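Long-range contacts in uncharacterized protein (Bacteroides eggerthii DSM 20697, PDB 4ECO), which is of unknown function but folds into a leucine-rich-repeat solenoid, an architecture that often serves protein binding: residues F541-R547 with Q570-N576; F158-I162 with V516-L520; K200-R204 with Q237-E241. All coordinates share one frame. Where two conformers were deposited one is given. Residue numbers count along the deposited sequence, not the author numbering.

All three contacts belong to one leucine-rich-repeat chain, but they lie towards opposite ends of it. Contacts 1 and 2 are neighbours, with centres 11 Å apart, and meet on the long repeat sheet, where strand 517-519 pairs with strand 540-542 and the latter with strand 570-572. Contact 3 lies on the other side of the chain's centre, its own centre 63 Å from that of contact 2 and 72 Å from that of contact 1. In sequence, contact 3 is nested within the long loop closed by contact 2, and contact 1 follows. Contacts 1 and 3 thus join successive repeats, whereas contact 2 returns an early insertion to the late part of the solenoid.

Contact 1: F541-R547 with Q570-N576; sequences FGIRNQR and QLQIGSN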
loop_
_atom_site.group_PDB
_atom_site.type_symbol
_atom_site.label_atom_id
_atom_site.label_comp_id
_atom_site.label_asym_id
_atom_site.label_seq_id
_atom_site.Cartn_x
_atom_site.Cartn_y
_atom_site.Cartn_z
ATOM N N PHE A 541 -23.780 -3.446 18.385
ATOM C CA PHE A 541 -23.790 -4.887 18.615
ATOM C C PHE A 541 -24.386 -5.618 17.413
ATOM O O PHE A 541 -25.483 -5.270 16.965
ATOM C CB PHE A 541 -24.602 -5.213 19.891
ATOM C CG PHE A 541 -24.343 -6.580 20.463
ATOM C CD1 PHE A 541 -25.024 -7.694 19.981
ATOM C CD2 PHE A 541 -23.403 -6.760 21.470
ATOM C CE1 PHE A 541 -24.762 -8.974 20.497
ATOM C CE2 PHE A 541 -23.142 -8.037 21.993
ATOM C CZ PHE A 541 -23.835 -9.136 21.514
ATOM N N GLY A 542 -23.661 -6.617 16.915
ATOM C CA GLY A 542 -24.067 -7.436 15.782
ATOM C C GLY A 542 -24.108 -8.902 16.157
ATOM O O GLY A 542 -23.139 -9.426 16.726
ATOM N N ILE A 543 -25.251 -9.557 15.887
ATOM C CA ILE A 543 -25.444 -10.966 16.205
ATOM C C ILE A 543 -26.366 -11.574 15.120
ATOM O O ILE A 543 -27.155 -12.478 15.384
ATOM C CB ILE A 543 -25.936 -11.188 17.687
ATOM C CG1 ILE A 543 -25.742 -12.644 18.191
ATOM C CG2 ILE A 543 -27.319 -10.567 18.048
ATOM C CD1 ILE A 543 -24.753 -12.753 19.223
ATOM N N ARG A 544 -26.217 -11.076 13.882
ATOM C CA ARG A 544 -26.948 -11.554 12.711
ATOM C C ARG A 544 -26.567 -12.998 12.343
ATOM O O ARG A 544 -25.475 -13.459 12.689
ATOM C CB ARG A 544 -26.660 -10.645 11.513
ATOM C CG ARG A 544 -27.577 -9.435 11.350
ATOM C CD ARG A 544 -27.365 -8.741 9.999
ATOM N NE ARG A 544 -27.392 -9.703 8.891
ATOM C CZ ARG A 544 -28.474 -10.050 8.206
ATOM N NH1 ARG A 544 -29.642 -9.481 8.466
ATOM N NH2 ARG A 544 -28.395 -10.956 7.248
ATOM N N ASN A 545 -27.479 -13.685 11.607
ATOM C CA ASN A 545 -27.350 -15.031 11.015
ATOM C C ASN A 545 -26.637 -16.073 11.913
ATOM O O ASN A 545 -25.650 -16.687 11.499
ATOM C CB ASN A 545 -26.612 -14.958 9.666
ATOM C CG ASN A 545 -27.314 -14.155 8.606
ATOM O OD1 ASN A 545 -27.314 -12.928 8.623
ATOM N ND2 ASN A 545 -27.916 -14.827 7.650
ATOM N N GLN A 546 -27.175 -16.343 13.106
ATOM C CA GLN A 546 -26.598 -17.382 13.974
ATOM C C GLN A 546 -27.064 -18.767 13.489
ATOM O O GLN A 546 -28.265 -19.016 13.382
ATOM C CB GLN A 546 -26.952 -17.174 15.458
ATOM C CG GLN A 546 -26.474 -15.855 16.040
ATOM C CD GLN A 546 -24.994 -15.668 15.941
ATOM O OE1 GLN A 546 -24.222 -16.323 16.625
ATOM N NE2 GLN A 546 -24.578 -14.738 15.113
ATOM N N ARG A 547 -26.114 -19.638 13.151
ATOM C CA ARG A 547 -26.391 -20.978 12.612
ATOM C C ARG A 547 -25.491 -22.063 13.211
ATOM O O ARG A 547 -24.343 -21.772 13.566
ATOM C CB ARG A 547 -26.199 -21.013 11.079
ATOM C CG ARG A 547 -27.066 -20.076 10.243
ATOM C CD ARG A 547 -28.543 -20.426 10.166
ATOM N NE ARG A 547 -29.232 -19.401 9.390
ATOM C CZ ARG A 547 -29.641 -18.242 9.889
ATOM N NH1 ARG A 547 -29.502 -17.985 11.183
ATOM N NH2 ARG A 547 -30.223 -17.345 9.106
ATOM N N GLN A 570 -27.065 1.118 17.781
ATOM C CA GLN A 570 -27.276 0.217 16.664
ATOM C C GLN A 570 -27.235 -1.247 17.117
ATOM O O GLN A 570 -26.227 -1.706 17.668
ATOM C CB GLN A 570 -26.229 0.483 15.556
ATOM C CG GLN A 570 -26.377 -0.414 14.322
ATOM C CD GLN A 570 -25.583 0.010 13.118
ATOM O OE1 GLN A 570 -25.459 -0.746 12.162
ATOM N NE2 GLN A 570 -25.021 1.216 13.124
ATOM N N LEU A 571 -28.323 -1.985 16.832
ATOM C CA LEU A 571 -28.443 -3.404 17.127
ATOM C C LEU A 571 -28.840 -4.159 15.888
ATOM O O LEU A 571 -29.904 -3.916 15.325
ATOM C CB LEU A 571 -29.438 -3.696 18.262
ATOM C CG LEU A 571 -29.757 -5.181 18.505
ATOM C CD1 LEU A 571 -28.530 -5.968 19.002
ATOM C CD2 LEU A 571 -30.921 -5.333 19.451
ATOM N N GLN A 572 -28.004 -5.126 15.504
ATOM C CA GLN A 572 -28.255 -5.992 14.365
ATOM C C GLN A 572 -28.500 -7.392 14.860
ATOM O O GLN A 572 -27.570 -8.027 15.343
ATOM C CB GLN A 572 -27.081 -5.951 13.396
ATOM C CG GLN A 572 -26.789 -4.585 12.808
ATOM C CD GLN A 572 -25.678 -4.680 11.785
ATOM O OE1 GLN A 572 -25.075 -5.737 11.573
ATOM N NE2 GLN A 572 -25.375 -3.569 11.133
ATOM N N ILE A 573 -29.754 -7.866 14.778
ATOM C CA ILE A 573 -30.154 -9.204 15.253
ATOM C C ILE A 573 -30.985 -9.930 14.159
ATOM O O ILE A 573 -31.640 -10.932 14.428
ATOM C CB ILE A 573 -30.912 -9.063 16.613
ATOM C CG1 ILE A 573 -30.968 -10.389 17.392
ATOM C CG2 ILE A 573 -32.272 -8.331 16.501
ATOM C CD1 ILE A 573 -31.232 -10.245 18.885
ATOM N N GLY A 574 -30.902 -9.439 12.931
ATOM C CA GLY A 574 -31.613 -10.019 11.807
ATOM C C GLY A 574 -31.160 -11.410 11.407
ATOM O O GLY A 574 -30.048 -11.833 11.740
ATOM N N SER A 575 -32.041 -12.127 10.669
ATOM C CA SER A 575 -31.853 -13.470 10.113
ATOM C C SER A 575 -31.514 -14.467 11.233
ATOM O O SER A 575 -30.512 -15.176 11.183
ATOM C CB SER A 575 -30.798 -13.464 9.009
ATOM O OG SER A 575 -30.877 -14.636 8.217
ATOM N N ASN A 576 -32.362 -14.494 12.253
ATOM C CA ASN A 576 -32.269 -15.414 13.385
ATOM C C ASN A 576 -33.655 -16.028 13.576
ATOM O O ASN A 576 -34.438 -16.067 12.617
ATOM C CB ASN A 576 -31.749 -14.696 14.664
ATOM C CG ASN A 576 -30.271 -14.393 14.670
ATOM O OD1 ASN A 576 -29.427 -15.278 14.629
ATOM N ND2 ASN A 576 -29.918 -13.137 14.804
HETATM O O HOH W 1 -30.367 -17.744 14.520
#
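The Phe-541 ring lies against the Leu-571 side chain, CD1 to CD1 4.0 Å, and two residues on Ile-543 CG2 meets Ile-573 CG1 at 3.7 Å. These are equivalent positions of two consecutive leucine-rich repeats, stacked in the hydrophobic interior. Between them the backbones pair as parallel strands: Phe-541 N donates to Gln-570 O (3.1 Å), Gln-572 N to Phe-541 O (2.9 Å) and Ile-543 N to Gln-572 O (2.8 Å). The pairing outlasts the strands, since Asn-545 N reaches Gly-574 O at 3.2 Å.

Where the chains turn off the sheet, Asn-576 takes over as the repeat's asparagine-ladder residue. Its ND2 donates to Ile-543 O (2.9 Å) and to Ile-573 O of its own repeat (2.8 Å), while its OD1 accepts from Gln-546 N (2.9 Å). A water bridges OD1 to Gln-546 O. Gln-546 holds the corresponding position one repeat earlier, its NE2 bonding Arg-544 O and Leu-520 O. Beyond the ladder, Arg-547 NH1 and NH2 each donate to Ser-575 O at 3.0 Å; Ser-575 OG is itself bonded to Asp-596. The guanidinium of Arg-544, in the conformer given, spreads over Gly-574 O, and a side chain at Gly-574 would collide with its NH1.

Phe-541 and Leu-571 face the solenoid core, where Phe-528 and Leu-592 continue the packing. On the other face of the sheet Gln-570 and Gln-572 touch Leu-161 of helix 160-168, and strands 517-519 and 591-593 extend the sheet to either side of the pair.

Contact 2: F158-I162 with V516-L520; sequences FSDLI and VGIDL
This is a buried helix-to-sheet contact in a leucine-rich-repeat solenoid: the first turn of helix 160-168 rests on strand 517-519, on the face of the repeat sheet turned away from the hydrophobic interior. The two segments are separated by 353 residues, so the contact brings an early excursion of the chain back onto a late repeat.

Residues 517-519 are extended, with phi/psi from -136/138 at Gly-517 to -122/110 at Asp-519. Asp-519 directs its CA-to-CB bond toward the helix, whereas Ile-518 points away from it, into the interior, where it packs on Phe-541. Phe-158 and Ser-159 are also extended (Ser-159 -65/159), and the helix starts at Asp-160, whose CA-to-CB bond points away from the strand. The closest CA atoms are those of Ile-162 and Gly-517, 5.4 Å apart.

Leu-161 (chi1 t, chi2 p) brings CD2 to 4.0 Å from Ile-518 O and 3.8 Å from Asp-519 OD2. Ile-162 (chi1 m, chi2 t) extends along the strand, CG1 4.4 Å from Gly-517 C and CD1 3.6 Å from Asp-519 CB. Ser-492 and Asp-494 of the adjacent strand 492-494 also touch Ile-162, and Asp-494 OD2 accepts from Ser-159 N.

Ser-159 is the helix N-cap and ties the cap to the sheet. With chi1 p, its OG accepts from Ile-162 N at 3.3 Å and donates to Asp-519 OD2 at 2.8 Å, while Asp-519 OD1 bonds Ser-521 OG.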
loop_
_atom_site.group_PDB
_atom_site.type_symbol
_atom_site.label_atom_id
_atom_site.label_comp_id
_atom_site.label_asym_id
_atom_site.label_seq_id
_atom_site.Cartn_x
_atom_site.Cartn_y
_atom_site.Cartn_z
ATOM N N PHE A 158 -12.927 -4.358 8.723
ATOM C CA PHE A 158 -13.918 -4.343 9.780
ATOM C C PHE A 158 -15.291 -4.231 9.166
ATOM O O PHE A 158 -15.438 -3.623 8.106
ATOM C CB PHE A 158 -13.677 -3.189 10.741
ATOM C CG PHE A 158 -12.615 -3.452 11.758
ATOM C CD1 PHE A 158 -12.675 -4.579 12.569
ATOM C CD2 PHE A 158 -11.636 -2.507 12.015
ATOM C CE1 PHE A 158 -11.726 -4.797 13.559
ATOM C CE2 PHE A 158 -10.689 -2.716 13.012
ATOM C CZ PHE A 158 -10.728 -3.872 13.763
ATOM N N SER A 159 -16.300 -4.788 9.829
ATOM C CA SER A 159 -17.671 -4.738 9.340
ATOM C C SER A 159 -18.172 -3.301 9.313
ATOM O O SER A 159 -17.656 -2.436 10.036
ATOM C CB SER A 159 -18.575 -5.593 10.216
ATOM O OG SER A 159 -18.725 -5.046 11.515
ATOM N N ASP A 160 -19.218 -3.057 8.511
ATOM C CA ASP A 160 -19.821 -1.745 8.425
ATOM C C ASP A 160 -20.233 -1.292 9.802
ATOM O O ASP A 160 -19.915 -0.157 10.152
ATOM C CB ASP A 160 -20.983 -1.759 7.440
ATOM C CG ASP A 160 -20.498 -1.816 6.004
ATOM O OD1 ASP A 160 -19.399 -1.248 5.711
ATOM O OD2 ASP A 160 -21.194 -2.429 5.174
ATOM N N LEU A 161 -20.790 -2.213 10.638
ATOM C CA LEU A 161 -21.203 -1.896 12.012
ATOM C C LEU A 161 -20.024 -1.316 12.812
ATOM O O LEU A 161 -20.115 -0.189 13.329
ATOM C CB LEU A 161 -21.781 -3.146 12.703
ATOM C CG LEU A 161 -22.057 -3.075 14.211
ATOM C CD1 LEU A 161 -23.115 -2.075 14.527
ATOM C CD2 LEU A 161 -22.559 -4.353 14.702
ATOM N N ILE A 162 -18.896 -2.051 12.829
ATOM C CA ILE A 162 -17.704 -1.670 13.576
ATOM C C ILE A 162 -17.101 -0.381 12.989
ATOM O O ILE A 162 -16.815 0.536 13.768
ATOM C CB ILE A 162 -16.705 -2.855 13.655
ATOM C CG1 ILE A 162 -17.266 -3.845 14.689
ATOM C CG2 ILE A 162 -15.307 -2.391 14.074
ATOM C CD1 ILE A 162 -16.651 -5.042 14.758
ATOM N N VAL A 516 -16.697 -0.261 22.384
ATOM C CA VAL A 516 -17.600 0.579 21.593
ATOM C C VAL A 516 -18.392 -0.305 20.603
ATOM O O VAL A 516 -19.613 -0.163 20.485
ATOM C CB VAL A 516 -16.817 1.730 20.888
ATOM C CG1 VAL A 516 -17.648 2.422 19.826
ATOM C CG2 VAL A 516 -16.335 2.756 21.905
ATOM N N GLY A 517 -17.694 -1.208 19.922
ATOM C CA GLY A 517 -18.298 -2.086 18.933
ATOM C C GLY A 517 -17.849 -3.521 19.002
ATOM O O GLY A 517 -16.672 -3.816 19.190
ATOM N N ILE A 518 -18.804 -4.412 18.858
ATOM C CA ILE A 518 -18.560 -5.835 18.813
ATOM C C ILE A 518 -19.491 -6.451 17.743
ATOM O O ILE A 518 -20.699 -6.171 17.707
ATOM C CB ILE A 518 -18.678 -6.514 20.203
ATOM C CG1 ILE A 518 -18.245 -8.006 20.141
ATOM C CG2 ILE A 518 -20.038 -6.300 20.862
ATOM C CD1 ILE A 518 -17.764 -8.580 21.461
ATOM N N ASP A 519 -18.896 -7.253 16.836
ATOM C CA ASP A 519 -19.691 -7.917 15.821
ATOM C C ASP A 519 -19.494 -9.422 15.905
ATOM O O ASP A 519 -18.428 -9.930 15.634
ATOM C CB ASP A 519 -19.399 -7.403 14.422
ATOM C CG ASP A 519 -20.546 -7.624 13.444
ATOM O OD1 ASP A 519 -21.304 -8.606 13.627
ATOM O OD2 ASP A 519 -20.669 -6.825 12.484
ATOM N N LEU A 520 -20.527 -10.111 16.344
ATOM C CA LEU A 520 -20.567 -11.563 16.490
ATOM C C LEU A 520 -21.458 -12.191 15.400
ATOM O O LEU A 520 -21.888 -13.341 15.540
ATOM C CB LEU A 520 -21.101 -11.935 17.899
ATOM C CG LEU A 520 -20.384 -11.320 19.112
ATOM C CD1 LEU A 520 -21.211 -11.463 20.332
ATOM C CD2 LEU A 520 -19.000 -11.924 19.308
#

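Contact 3: K200-R204 with Q237-E241; sequences KAVMR and QYKTE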
loop_
_atom_site.group_PDB
_atom_site.type_symbol
_atom_site.label_atom_id
_atom_site.label_comp_id
_atom_site.label_asym_id
_atom_site.label_seq_id
_atom_site.Cartn_x
_atom_site.Cartn_y
_atom_site.Cartn_z
ATOM N N LYS A 200 23.722 6.160 -24.477
ATOM C CA LYS A 200 24.797 6.132 -23.501
ATOM C C LYS A 200 25.034 7.536 -22.923
ATOM O O LYS A 200 25.432 7.668 -21.765
ATOM C CB LYS A 200 26.045 5.664 -24.281
ATOM C CG LYS A 200 27.293 5.324 -23.497
ATOM C CD LYS A 200 28.389 4.899 -24.458
ATOM C CE LYS A 200 29.703 4.673 -23.749
ATOM N NZ LYS A 200 30.774 4.176 -24.666
ATOM N N ALA A 201 24.767 8.581 -23.756
ATOM C CA ALA A 201 24.980 10.023 -23.548
ATOM C C ALA A 201 24.420 10.563 -22.234
ATOM O O ALA A 201 24.904 11.601 -21.798
ATOM C CB ALA A 201 24.383 10.822 -24.699
ATOM N N VAL A 202 23.453 9.861 -21.587
ATOM C CA VAL A 202 22.844 10.233 -20.304
ATOM C C VAL A 202 23.981 10.436 -19.212
ATOM O O VAL A 202 23.843 11.306 -18.344
ATOM C CB VAL A 202 21.770 9.179 -19.904
ATOM C CG1 VAL A 202 21.203 9.428 -18.509
ATOM C CG2 VAL A 202 20.640 9.174 -20.921
HETATM N N MSE A 203 25.136 9.717 -19.350
HETATM C CA MSE A 203 26.336 9.831 -18.486
HETATM C C MSE A 203 26.959 11.235 -18.507
HETATM O O MSE A 203 27.852 11.525 -17.699
HETATM C CB MSE A 203 27.427 8.856 -18.940
HETATM C CG MSE A 203 27.065 7.387 -18.914
HETATM SE SE MSE A 203 28.655 6.410 -19.488
HETATM C CE MSE A 203 27.875 4.653 -19.810
ATOM N N ARG A 204 26.581 12.063 -19.503
ATOM C CA ARG A 204 27.084 13.420 -19.618
ATOM C C ARG A 204 26.283 14.356 -18.711
ATOM O O ARG A 204 26.825 15.373 -18.264
ATOM C CB ARG A 204 27.044 13.897 -21.072
ATOM C CG ARG A 204 27.992 15.064 -21.347
ATOM C CD ARG A 204 28.219 15.206 -22.827
ATOM N NE ARG A 204 29.135 16.292 -23.170
ATOM C CZ ARG A 204 28.758 17.536 -23.448
ATOM N NH1 ARG A 204 27.474 17.870 -23.424
ATOM N NH2 ARG A 204 29.661 18.454 -23.764
ATOM N N GLN A 237 32.093 13.667 -30.315
ATOM C CA GLN A 237 32.637 14.611 -29.337
ATOM C C GLN A 237 32.802 13.931 -27.977
ATOM O O GLN A 237 33.912 13.950 -27.434
ATOM C CB GLN A 237 31.746 15.866 -29.211
ATOM C CG GLN A 237 32.338 16.971 -28.322
ATOM C CD GLN A 237 31.372 18.078 -27.960
ATOM O OE1 GLN A 237 30.426 18.414 -28.693
ATOM N NE2 GLN A 237 31.599 18.683 -26.804
ATOM N N TYR A 238 31.698 13.323 -27.452
ATOM C CA TYR A 238 31.579 12.678 -26.132
ATOM C C TYR A 238 32.454 11.433 -26.015
ATOM O O TYR A 238 32.795 11.044 -24.890
ATOM C CB TYR A 238 30.126 12.308 -25.818
ATOM C CG TYR A 238 29.076 13.398 -25.969
ATOM C CD1 TYR A 238 29.438 14.737 -26.105
ATOM C CD2 TYR A 238 27.721 13.087 -25.963
ATOM C CE1 TYR A 238 28.477 15.729 -26.291
ATOM C CE2 TYR A 238 26.749 14.071 -26.146
ATOM C CZ TYR A 238 27.130 15.396 -26.282
ATOM O OH TYR A 238 26.172 16.370 -26.437
ATOM N N LYS A 239 32.857 10.837 -27.171
ATOM C CA LYS A 239 33.782 9.696 -27.257
ATOM C C LYS A 239 35.118 10.022 -26.617
ATOM O O LYS A 239 35.765 9.122 -26.081
ATOM C CB LYS A 239 34.014 9.273 -28.724
ATOM C CG LYS A 239 33.189 8.062 -29.151
ATOM C CD LYS A 239 33.359 7.755 -30.631
ATOM C CE LYS A 239 32.484 6.607 -31.080
ATOM N NZ LYS A 239 32.676 6.291 -32.519
ATOM N N THR A 240 35.523 11.299 -26.671
ATOM C CA THR A 240 36.807 11.790 -26.164
ATOM C C THR A 240 36.650 12.412 -24.769
ATOM O O THR A 240 37.621 12.978 -24.239
ATOM C CB THR A 240 37.399 12.840 -27.153
ATOM O OG1 THR A 240 36.593 14.017 -27.152
ATOM C CG2 THR A 240 37.548 12.317 -28.580
ATOM N N GLU A 241 35.437 12.322 -24.180
ATOM C CA GLU A 241 35.161 12.995 -22.920
ATOM C C GLU A 241 35.299 12.112 -21.675
ATOM O O GLU A 241 35.316 12.681 -20.576
ATOM C CB GLU A 241 33.771 13.632 -22.945
ATOM C CG GLU A 241 33.828 14.961 -23.673
ATOM C CD GLU A 241 32.564 15.784 -23.770
ATOM O OE1 GLU A 241 31.703 15.682 -22.867
ATOM O OE2 GLU A 241 32.473 16.589 -24.724
#
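Arg-204 gives up more surface than any other residue here, 93 Å², and Tyr-238 follows with 61 Å². From the end of the 3-10 segment 200-204 the arginine stretches out with chi1 to chi3 all t, laying its aliphatic part across the tyrosine ring. CD stands 3.4 Å from the ring centroid and only 8° off the normal, a CH-pi contact, and NE follows over the same face, 3.2 Å from Tyr-238 CE1. At the ring's edge, Ala-201 CB adds an apolar touch to CD2 at 4.2 Å.

Glu-241 supplies the charge. The type I turn from Tyr-238 to Glu-241, closed by Glu-241 N bonding Tyr-238 O at 3.0 Å, brings the carboxylate to the edge of the guanidinium, so that Arg-204 NE donates to Glu-241 OE1 at 2.7 Å in a salt bridge. The guanidinium is held on another side by Gly-102 O, which accepts from NH1.

Gly-102, segment 200-204 and helix 233-238 come from successive turns of the chain, in the stretches leading to strands 109-111, 210-214 and 253-257. Such lateral packing of short helical connections between consecutive strands is typical of a leucine-rich-repeat solenoid.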